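Local coordinates for transmembrane oligosaccharyl transferase (Archaeoglobus fulgidus, PDB 3WAJ), which belongs to the STT3/AglB family of membrane-embedded transferases, with a GT-C-type helical membrane region that carries a bound zinc ion in this model, at residues V87-I92 with A110-I115; Y52-N57 with P63-F68; I419-Q424 with A428-A433. One frame throughout, in Å; residues are numbered along the deposited sequence.

Contact 1. Residues V87-I92 with A110-I115; sequences VYLGSI and AFIPAI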
loop_
_atom_site.group_PDB
_atom_site.type_symbol
_atom_site.label_atom_id
_atom_site.label_comp_id
_atom_site.label_asym_id
_atom_site.label_seq_id
_atom_site.Cartn_x
_atom_site.Cartn_y
_atom_site.Cartn_z
ATOM N N VAL A 87 6.708 10.834 11.194
ATOM C CA VAL A 87 5.864 12.023 11.242
ATOM C C VAL A 87 6.684 13.211 11.764
ATOM O O VAL A 87 6.729 14.247 11.126
ATOM C CB VAL A 87 4.566 11.833 12.066
ATOM C CG1 VAL A 87 3.758 13.142 12.050
ATOM C CG2 VAL A 87 3.716 10.714 11.483
ATOM N N TYR A 88 7.363 13.053 12.897
ATOM C CA TYR A 88 8.165 14.146 13.419
ATOM C C TYR A 88 9.365 14.450 12.544
ATOM O O TYR A 88 9.579 15.613 12.224
ATOM C CB TYR A 88 8.533 13.942 14.901
ATOM C CG TYR A 88 7.347 14.176 15.811
ATOM C CD1 TYR A 88 6.935 15.463 16.126
ATOM C CD2 TYR A 88 6.605 13.117 16.305
ATOM C CE1 TYR A 88 5.828 15.684 16.942
ATOM C CE2 TYR A 88 5.507 13.325 17.119
ATOM C CZ TYR A 88 5.124 14.610 17.436
ATOM O OH TYR A 88 4.024 14.812 18.248
ATOM N N LEU A 89 10.130 13.435 12.133
ATOM C CA LEU A 89 11.243 13.677 11.192
ATOM C C LEU A 89 10.812 14.565 10.022
ATOM O O LEU A 89 11.482 15.558 9.701
ATOM C CB LEU A 89 11.849 12.372 10.660
ATOM C CG LEU A 89 13.023 12.554 9.677
ATOM C CD1 LEU A 89 14.115 13.450 10.278
ATOM C CD2 LEU A 89 13.628 11.217 9.264
ATOM N N GLY A 90 9.668 14.235 9.415
ATOM C CA GLY A 90 9.147 15.011 8.295
ATOM C C GLY A 90 8.600 16.393 8.648
ATOM O O GLY A 90 8.741 17.355 7.872
ATOM N N SER A 91 7.949 16.498 9.804
ATOM C CA SER A 91 7.546 17.801 10.320
ATOM C C SER A 91 8.776 18.676 10.574
ATOM O O SER A 91 8.806 19.852 10.184
ATOM C CB SER A 91 6.744 17.641 11.604
ATOM O OG SER A 91 5.600 16.843 11.385
ATOM N N ILE A 92 9.792 18.101 11.221
ATOM C CA ILE A 92 10.988 18.865 11.559
ATOM C C ILE A 92 11.693 19.327 10.289
ATOM O O ILE A 92 12.064 20.499 10.165
ATOM C CB ILE A 92 11.953 18.074 12.463
ATOM C CG1 ILE A 92 11.345 17.886 13.843
ATOM C CG2 ILE A 92 13.238 18.814 12.632
ATOM C CD1 ILE A 92 12.206 17.037 14.755
ATOM N N ALA A 110 10.208 13.968 -0.107
ATOM C CA ALA A 110 10.718 13.052 -1.143
ATOM C C ALA A 110 12.146 12.584 -0.881
ATOM O O ALA A 110 12.497 11.441 -1.177
ATOM C CB ALA A 110 10.615 13.691 -2.533
ATOM N N PHE A 111 12.974 13.473 -0.342
ATOM C CA PHE A 111 14.380 13.150 -0.100
ATOM C C PHE A 111 14.606 12.266 1.112
ATOM O O PHE A 111 15.608 11.568 1.192
ATOM C CB PHE A 111 15.203 14.421 0.042
ATOM C CG PHE A 111 15.413 15.127 -1.246
ATOM C CD1 PHE A 111 16.368 14.679 -2.142
ATOM C CD2 PHE A 111 14.636 16.228 -1.584
ATOM C CE1 PHE A 111 16.553 15.333 -3.355
ATOM C CE2 PHE A 111 14.817 16.890 -2.798
ATOM C CZ PHE A 111 15.772 16.442 -3.681
ATOM N N ILE A 112 13.674 12.309 2.055
ATOM C CA ILE A 112 13.834 11.607 3.320
ATOM C C ILE A 112 14.118 10.094 3.218
ATOM O O ILE A 112 15.008 9.595 3.913
ATOM C CB ILE A 112 12.662 11.920 4.276
ATOM C CG1 ILE A 112 12.810 13.359 4.767
ATOM C CG2 ILE A 112 12.608 10.930 5.467
ATOM C CD1 ILE A 112 11.642 13.876 5.580
ATOM N N PRO A 113 13.371 9.356 2.374
ATOM C CA PRO A 113 13.691 7.920 2.317
ATOM C C PRO A 113 15.010 7.657 1.603
ATOM O O PRO A 113 15.722 6.701 1.940
ATOM C CB PRO A 113 12.519 7.326 1.520
ATOM C CG PRO A 113 11.962 8.492 0.724
ATOM C CD PRO A 113 12.143 9.684 1.618
ATOM N N ALA A 114 15.331 8.484 0.615
ATOM C CA ALA A 114 16.630 8.369 -0.064
ATOM C C ALA A 114 17.766 8.578 0.928
ATOM O O ALA A 114 18.722 7.815 0.953
ATOM C CB ALA A 114 16.737 9.360 -1.216
ATOM N N ILE A 115 17.671 9.634 1.727
ATOM C CA ILE A 115 18.709 9.928 2.705
ATOM C C ILE A 115 18.811 8.770 3.698
ATOM O O ILE A 115 19.908 8.327 4.039
ATOM C CB ILE A 115 18.430 11.243 3.454
ATOM C CG1 ILE A 115 18.562 12.433 2.506
ATOM C CG2 ILE A 115 19.372 11.397 4.637
ATOM C CD1 ILE A 115 17.912 13.709 3.044
#
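Ile112 meets Leu89 and Gly90 in a small, buried, wholly apolar contact between helix 84-96 and helix 102-118 of the STT3 N-terminal region, and it shows how one branched side chain can reach across to a neighbouring helix. Each branch of Ile112 has its own target. CG2 reaches CD2 of Leu89 at 3.9 Å, while CD1 lies 3.9 Å from CA of Gly90, where the partner offers backbone alone. The division follows from the first torsion: with chi1 at -72°, CG1 stands opposite the carbonyl carbon and CG2 opposite the backbone N. The side chains of Leu89 and Ile112 run antiparallel as they pass. At the glycine the backbones are nearest, with the CA atoms of Gly90 and Ile112 7.6 Å apart. Pro113 follows, and its nitrogen makes no bond to the preceding turn, which kinks the helix there. Ser91 points away from helix 102-118 and touches helix 47-60; its OG bonds to O of Val87 at 2.8 Å from above the carbonyl plane, and the same oxygen also accepts a hydrogen bond from the backbone N of Ser91. With no hydrogen bond joining the two segments, the contact depends on the fit of aliphatic surfaces.

Contact 2. Residues Y52-N57 with P63-F68; sequences YRLIEN and PHRIWF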
loop_
_atom_site.group_PDB
_atom_site.type_symbol
_atom_site.label_atom_id
_atom_site.label_comp_id
_atom_site.label_asym_id
_atom_site.label_seq_id
_atom_site.Cartn_x
_atom_site.Cartn_y
_atom_site.Cartn_z
ATOM N N TYR A 52 2.453 12.310 4.288
ATOM C CA TYR A 52 2.308 13.685 3.853
ATOM C C TYR A 52 1.118 14.339 4.552
ATOM O O TYR A 52 1.249 15.430 5.117
ATOM C CB TYR A 52 2.158 13.675 2.333
ATOM C CG TYR A 52 1.741 14.955 1.657
ATOM C CD1 TYR A 52 0.653 14.959 0.775
ATOM C CD2 TYR A 52 2.436 16.147 1.851
ATOM C CE1 TYR A 52 0.260 16.101 0.107
ATOM C CE2 TYR A 52 2.035 17.323 1.181
ATOM C CZ TYR A 52 0.949 17.275 0.308
ATOM O OH TYR A 52 0.535 18.397 -0.365
ATOM N N ARG A 53 -0.028 13.662 4.526
ATOM C CA ARG A 53 -1.234 14.146 5.188
ATOM C C ARG A 53 -0.953 14.386 6.680
ATOM O O ARG A 53 -1.329 15.424 7.234
ATOM C CB ARG A 53 -2.394 13.150 4.978
ATOM C CG ARG A 53 -3.721 13.478 5.692
ATOM C CD ARG A 53 -3.715 13.120 7.217
ATOM N NE ARG A 53 -5.023 13.397 7.808
ATOM C CZ ARG A 53 -5.474 14.621 8.070
ATOM N NH1 ARG A 53 -4.704 15.674 7.833
ATOM N NH2 ARG A 53 -6.683 14.788 8.580
ATOM N N LEU A 54 -0.303 13.419 7.317
ATOM C CA LEU A 54 -0.005 13.521 8.741
ATOM C C LEU A 54 1.008 14.636 9.041
ATOM O O LEU A 54 0.822 15.407 9.979
ATOM C CB LEU A 54 0.497 12.190 9.294
ATOM C CG LEU A 54 -0.488 11.027 9.317
ATOM C CD1 LEU A 54 0.201 9.765 9.930
ATOM C CD2 LEU A 54 -1.732 11.411 10.100
ATOM N N ILE A 55 2.077 14.713 8.252
ATOM C CA ILE A 55 3.143 15.679 8.507
ATOM C C ILE A 55 2.625 17.134 8.380
ATOM O O ILE A 55 2.923 17.987 9.202
ATOM C CB ILE A 55 4.366 15.403 7.601
ATOM C CG1 ILE A 55 5.093 14.148 8.084
ATOM C CG2 ILE A 55 5.330 16.596 7.581
ATOM C CD1 ILE A 55 6.102 13.571 7.089
ATOM N N GLU A 56 1.833 17.387 7.350
ATOM C CA GLU A 56 1.166 18.665 7.148
ATOM C C GLU A 56 0.317 19.048 8.367
ATOM O O GLU A 56 0.366 20.176 8.854
ATOM C CB GLU A 56 0.266 18.546 5.916
ATOM C CG GLU A 56 -0.116 19.851 5.227
ATOM C CD GLU A 56 -0.511 19.631 3.767
ATOM O OE1 GLU A 56 -0.516 18.468 3.319
ATOM O OE2 GLU A 56 -0.809 20.609 3.058
ATOM N N ASN A 57 -0.471 18.099 8.851
ATOM C CA ASN A 57 -1.308 18.333 10.016
ATOM C C ASN A 57 -0.463 18.528 11.285
ATOM O O ASN A 57 -0.772 19.362 12.136
ATOM C CB ASN A 57 -2.291 17.169 10.196
ATOM C CG ASN A 57 -3.177 17.349 11.391
ATOM O OD1 ASN A 57 -2.710 17.277 12.527
ATOM N ND2 ASN A 57 -4.467 17.582 11.152
ATOM N N PRO A 63 4.054 21.026 18.574
ATOM C CA PRO A 63 4.553 19.692 18.228
ATOM C C PRO A 63 3.554 18.575 18.506
ATOM O O PRO A 63 3.979 17.466 18.849
ATOM C CB PRO A 63 5.717 19.529 19.198
ATOM C CG PRO A 63 5.163 20.156 20.466
ATOM C CD PRO A 63 4.331 21.346 19.990
ATOM N N HIS A 64 2.260 18.838 18.386
ATOM C CA HIS A 64 1.300 17.768 18.622
ATOM C C HIS A 64 0.964 17.054 17.316
ATOM O O HIS A 64 1.122 17.625 16.240
ATOM C CB HIS A 64 0.040 18.309 19.293
ATOM C CG HIS A 64 0.315 19.097 20.537
ATOM N ND1 HIS A 64 0.427 18.509 21.779
ATOM C CD2 HIS A 64 0.504 20.424 20.725
ATOM C CE1 HIS A 64 0.671 19.445 22.681
ATOM N NE2 HIS A 64 0.722 20.613 22.068
ATOM N N ARG A 65 0.524 15.802 17.410
ATOM C CA ARG A 65 0.065 15.078 16.230
ATOM C C ARG A 65 -1.210 14.348 16.575
ATOM O O ARG A 65 -1.495 14.123 17.749
ATOM C CB ARG A 65 1.133 14.104 15.700
ATOM C CG ARG A 65 1.594 13.047 16.694
ATOM C CD ARG A 65 2.097 11.805 15.977
ATOM N NE ARG A 65 1.009 11.026 15.371
ATOM C CZ ARG A 65 1.172 9.902 14.676
ATOM N NH1 ARG A 65 2.389 9.418 14.484
ATOM N NH2 ARG A 65 0.113 9.268 14.167
ATOM N N ILE A 66 -1.995 14.009 15.553
ATOM C CA ILE A 66 -3.215 13.226 15.748
ATOM C C ILE A 66 -2.884 11.730 15.882
ATOM O O ILE A 66 -1.815 11.271 15.457
ATOM C CB ILE A 66 -4.175 13.426 14.569
ATOM C CG1 ILE A 66 -3.553 12.859 13.286
ATOM C CG2 ILE A 66 -4.510 14.904 14.407
ATOM C CD1 ILE A 66 -4.505 12.804 12.102
ATOM N N TRP A 67 -3.814 10.973 16.459
ATOM C CA TRP A 67 -3.688 9.519 16.575
ATOM C C TRP A 67 -4.969 8.901 16.082
ATOM O O TRP A 67 -5.193 7.688 16.188
ATOM C CB TRP A 67 -3.440 9.125 18.042
ATOM C CG TRP A 67 -2.157 9.699 18.514
ATOM C CD1 TRP A 67 -1.973 10.889 19.163
ATOM C CD2 TRP A 67 -0.851 9.147 18.305
ATOM N NE1 TRP A 67 -0.634 11.094 19.396
ATOM C CE2 TRP A 67 0.077 10.040 18.883
ATOM C CE3 TRP A 67 -0.378 7.977 17.697
ATOM C CZ2 TRP A 67 1.454 9.796 18.869
ATOM C CZ3 TRP A 67 0.977 7.733 17.685
ATOM C CH2 TRP A 67 1.883 8.638 18.270
ATOM N N PHE A 68 -5.816 9.763 15.535
ATOM C CA PHE A 68 -7.056 9.343 14.901
ATOM C C PHE A 68 -7.445 10.346 13.805
ATOM O O PHE A 68 -7.190 11.551 13.928
ATOM C CB PHE A 68 -8.155 9.194 15.961
ATOM C CG PHE A 68 -9.473 8.741 15.410
ATOM C CD1 PHE A 68 -9.735 7.389 15.231
ATOM C CD2 PHE A 68 -10.450 9.670 15.061
ATOM C CE1 PHE A 68 -10.958 6.958 14.724
ATOM C CE2 PHE A 68 -11.679 9.253 14.548
ATOM C CZ PHE A 68 -11.934 7.890 14.379
HETATM O O HOH W 1 -0.947 15.489 13.187
#
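Arg53 brings its NE to 4.4 Å from CD1 of Ile66, a loose approach. NE forms salt bridges with Glu558 and Asp69, NH2 bonds to the hydroxyl of Tyr528, and the ring of Tyr524 makes a cation-pi contact. The loop after helix 47-60 here turns back over that same helix, whose first residue is the zinc ligand Asp47. Leu54 crosses Ile66 at about a right angle, its CD2 lying 3.7 Å from Ile66 CD1, and its CD1 methyl is near the guanidinium of Arg65. Asn57 closes the row with CG anti to the backbone N (chi1 180°), which carries the amide toward the loop. Its OD1 is 3.5 Å from CG2 of Ile66 and accepts a hydrogen bond from a water 2.6 Å away; that water accepts one from the backbone N of Ile66, 3.0 Å away. ND2 is spent on the carbonyls of Tyr524 and Gln526. Arg65 fastens the loop to itself: NE (2.8 Å) and NH2 (3.1 Å) both grip O of Ile66, which lies in the guanidinium plane, while the Trp67 ring places CZ3 over the centre of that group. Ile66 is thus held by aliphatic packing, by a water at its N and by an arginine at its O, which satisfies the backbone of this buried loop residue without any direct hydrogen bond to the helix.

Contact 3. Residues I419-Q424 with A428-A433; sequences IALWGQ and AYYFAA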
loop_
_atom_site.group_PDB
_atom_site.type_symbol
_atom_site.label_atom_id
_atom_site.label_comp_id
_atom_site.label_asym_id
_atom_site.label_seq_id
_atom_site.Cartn_x
_atom_site.Cartn_y
_atom_site.Cartn_z
ATOM N N ILE A 419 12.620 -17.528 10.006
ATOM C CA ILE A 419 11.492 -18.241 10.599
ATOM C C ILE A 419 10.200 -17.413 10.555
ATOM O O ILE A 419 9.147 -17.912 10.170
ATOM C CB ILE A 419 11.813 -18.699 12.049
ATOM C CG1 ILE A 419 12.961 -19.717 12.060
ATOM C CG2 ILE A 419 10.589 -19.299 12.710
ATOM C CD1 ILE A 419 12.645 -21.025 11.362
ATOM N N ALA A 420 10.281 -16.144 10.926
ATOM C CA ALA A 420 9.079 -15.317 11.011
ATOM C C ALA A 420 8.617 -14.786 9.651
ATOM O O ALA A 420 7.415 -14.660 9.407
ATOM C CB ALA A 420 9.281 -14.169 12.003
ATOM N N LEU A 421 9.564 -14.477 8.768
ATOM C CA LEU A 421 9.234 -13.784 7.521
ATOM C C LEU A 421 9.377 -14.653 6.277
ATOM O O LEU A 421 9.774 -14.169 5.221
ATOM C CB LEU A 421 10.098 -12.535 7.371
ATOM C CG LEU A 421 10.293 -11.710 8.641
ATOM C CD1 LEU A 421 11.305 -10.603 8.394
ATOM C CD2 LEU A 421 8.974 -11.128 9.137
ATOM N N TRP A 422 9.043 -15.932 6.401
ATOM C CA TRP A 422 9.147 -16.858 5.281
ATOM C C TRP A 422 7.838 -16.887 4.500
ATOM O O TRP A 422 6.778 -17.177 5.065
ATOM C CB TRP A 422 9.497 -18.253 5.793
ATOM C CG TRP A 422 9.850 -19.241 4.729
ATOM C CD1 TRP A 422 9.401 -20.528 4.628
ATOM C CD2 TRP A 422 10.733 -19.035 3.615
ATOM N NE1 TRP A 422 9.949 -21.134 3.520
ATOM C CE2 TRP A 422 10.769 -20.240 2.881
ATOM C CE3 TRP A 422 11.499 -17.950 3.166
ATOM C CZ2 TRP A 422 11.536 -20.389 1.725
ATOM C CZ3 TRP A 422 12.258 -18.100 2.017
ATOM C CH2 TRP A 422 12.270 -19.310 1.309
ATOM N N GLY A 423 7.914 -16.567 3.209
ATOM C CA GLY A 423 6.744 -16.550 2.347
ATOM C C GLY A 423 5.926 -15.275 2.453
ATOM O O GLY A 423 4.964 -15.089 1.702
ATOM N N GLN A 424 6.303 -14.405 3.390
ATOM C CA GLN A 424 5.649 -13.110 3.574
ATOM C C GLN A 424 6.333 -12.035 2.739
ATOM O O GLN A 424 7.242 -11.359 3.223
ATOM C CB GLN A 424 5.697 -12.692 5.044
ATOM C CG GLN A 424 4.785 -13.478 5.950
ATOM C CD GLN A 424 3.822 -12.586 6.711
ATOM O OE1 GLN A 424 2.907 -11.997 6.125
ATOM N NE2 GLN A 424 4.027 -12.473 8.022
ATOM N N ALA A 428 10.093 -8.567 2.875
ATOM C CA ALA A 428 11.327 -8.913 2.173
ATOM C C ALA A 428 12.480 -7.969 2.510
ATOM O O ALA A 428 13.628 -8.413 2.621
ATOM C CB ALA A 428 11.090 -8.956 0.678
ATOM N N TYR A 429 12.170 -6.680 2.683
ATOM C CA TYR A 429 13.199 -5.661 2.932
ATOM C C TYR A 429 14.075 -5.957 4.155
ATOM O O TYR A 429 15.218 -5.505 4.242
ATOM C CB TYR A 429 12.589 -4.257 3.020
ATOM C CG TYR A 429 11.488 -4.108 4.042
ATOM C CD1 TYR A 429 11.777 -3.881 5.380
ATOM C CD2 TYR A 429 10.159 -4.165 3.667
ATOM C CE1 TYR A 429 10.766 -3.742 6.324
ATOM C CE2 TYR A 429 9.156 -4.023 4.590
ATOM C CZ TYR A 429 9.464 -3.820 5.923
ATOM O OH TYR A 429 8.456 -3.678 6.849
ATOM N N TYR A 430 13.548 -6.731 5.094
ATOM C CA TYR A 430 14.333 -7.104 6.260
ATOM C C TYR A 430 15.504 -8.040 5.928
ATOM O O TYR A 430 16.476 -8.121 6.691
ATOM C CB TYR A 430 13.428 -7.714 7.323
ATOM C CG TYR A 430 12.704 -6.715 8.215
ATOM C CD1 TYR A 430 13.409 -5.858 9.044
ATOM C CD2 TYR A 430 11.328 -6.677 8.269
ATOM C CE1 TYR A 430 12.764 -4.975 9.878
ATOM C CE2 TYR A 430 10.667 -5.797 9.105
ATOM C CZ TYR A 430 11.395 -4.951 9.909
ATOM O OH TYR A 430 10.757 -4.071 10.749
ATOM N N PHE A 431 15.424 -8.743 4.797
ATOM C CA PHE A 431 16.499 -9.666 4.422
ATOM C C PHE A 431 17.680 -8.913 3.814
ATOM O O PHE A 431 18.800 -9.424 3.778
ATOM C CB PHE A 431 15.995 -10.759 3.459
ATOM C CG PHE A 431 15.126 -11.804 4.113
ATOM C CD1 PHE A 431 15.475 -12.349 5.342
ATOM C CD2 PHE A 431 13.954 -12.238 3.499
ATOM C CE1 PHE A 431 14.671 -13.311 5.950
ATOM C CE2 PHE A 431 13.143 -13.200 4.100
ATOM C CZ PHE A 431 13.502 -13.734 5.325
ATOM N N ALA A 432 17.418 -7.692 3.351
ATOM C CA ALA A 432 18.435 -6.887 2.685
ATOM C C ALA A 432 19.720 -6.764 3.517
ATOM O O ALA A 432 20.798 -7.150 3.067
ATOM C CB ALA A 432 17.880 -5.522 2.357
ATOM N N ALA A 433 19.598 -6.236 4.730
ATOM C CA ALA A 433 20.744 -6.129 5.626
ATOM C C ALA A 433 21.363 -7.491 5.891
ATOM O O ALA A 433 22.577 -7.588 6.038
ATOM C CB ALA A 433 20.352 -5.474 6.932
#
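The rings of Tyr430 and Phe431 receive Leu421 at the loop that joins helix 405-420 to helix 429-446. One face of the Tyr430 ring has CE1 of Tyr429 3.4 Å above its plane, offset toward the rim. The leucine reaches the same tyrosine obliquely, with CD1 3.7 Å from CB and 3.9 Å from CD2 of Tyr430, so it touches the root of the side chain as well as the ring. The Tyr430 hydroxyl, at the far end, is hydrogen-bonded to that of Tyr211. Phe431 turns its outer atoms to the backbone side of Leu421, and its ring also meets that of Phe418 with the planes at about 45°. Leu421 is the first residue past the helix to depart from helical backbone angles (phi -110°, psi 36°), and its CB still points toward the second helix. It touches both aromatics, its CD1 methyl packing on Tyr430 and its CB lying 4.1 Å from CZ of Phe431. Tyr429, beside them, also meets the ring of the zinc ligand His163. No hydrogen bond crosses between the segments: the carbonyl O of Leu421 approaches the Phe431 ring obliquely, 3.7 Å from CE2.

The three contacts follow one another along the chain without interleaving: contact 2 closes first, then contact 1, and contact 3 comes some 300 residues later. Contacts 1 and 2 are neighbours, their centres 14 Å apart, and they touch directly. Helix 84-96 lies against helix 47-60 through Gly90, Ser91 and Ile55, while Tyr88 OH probably bonds to Pro63 O at 2.7 Å. Contact 3 stands apart, with centres about 24 Å from contact 1 and 30 Å from contact 2. Each nonetheless has a side chain about 11 to 13 Å from the zinc ion, bound by Asp47, Asp161 and His163. An early part of the chain and a much later helix pair thus approach one metal site.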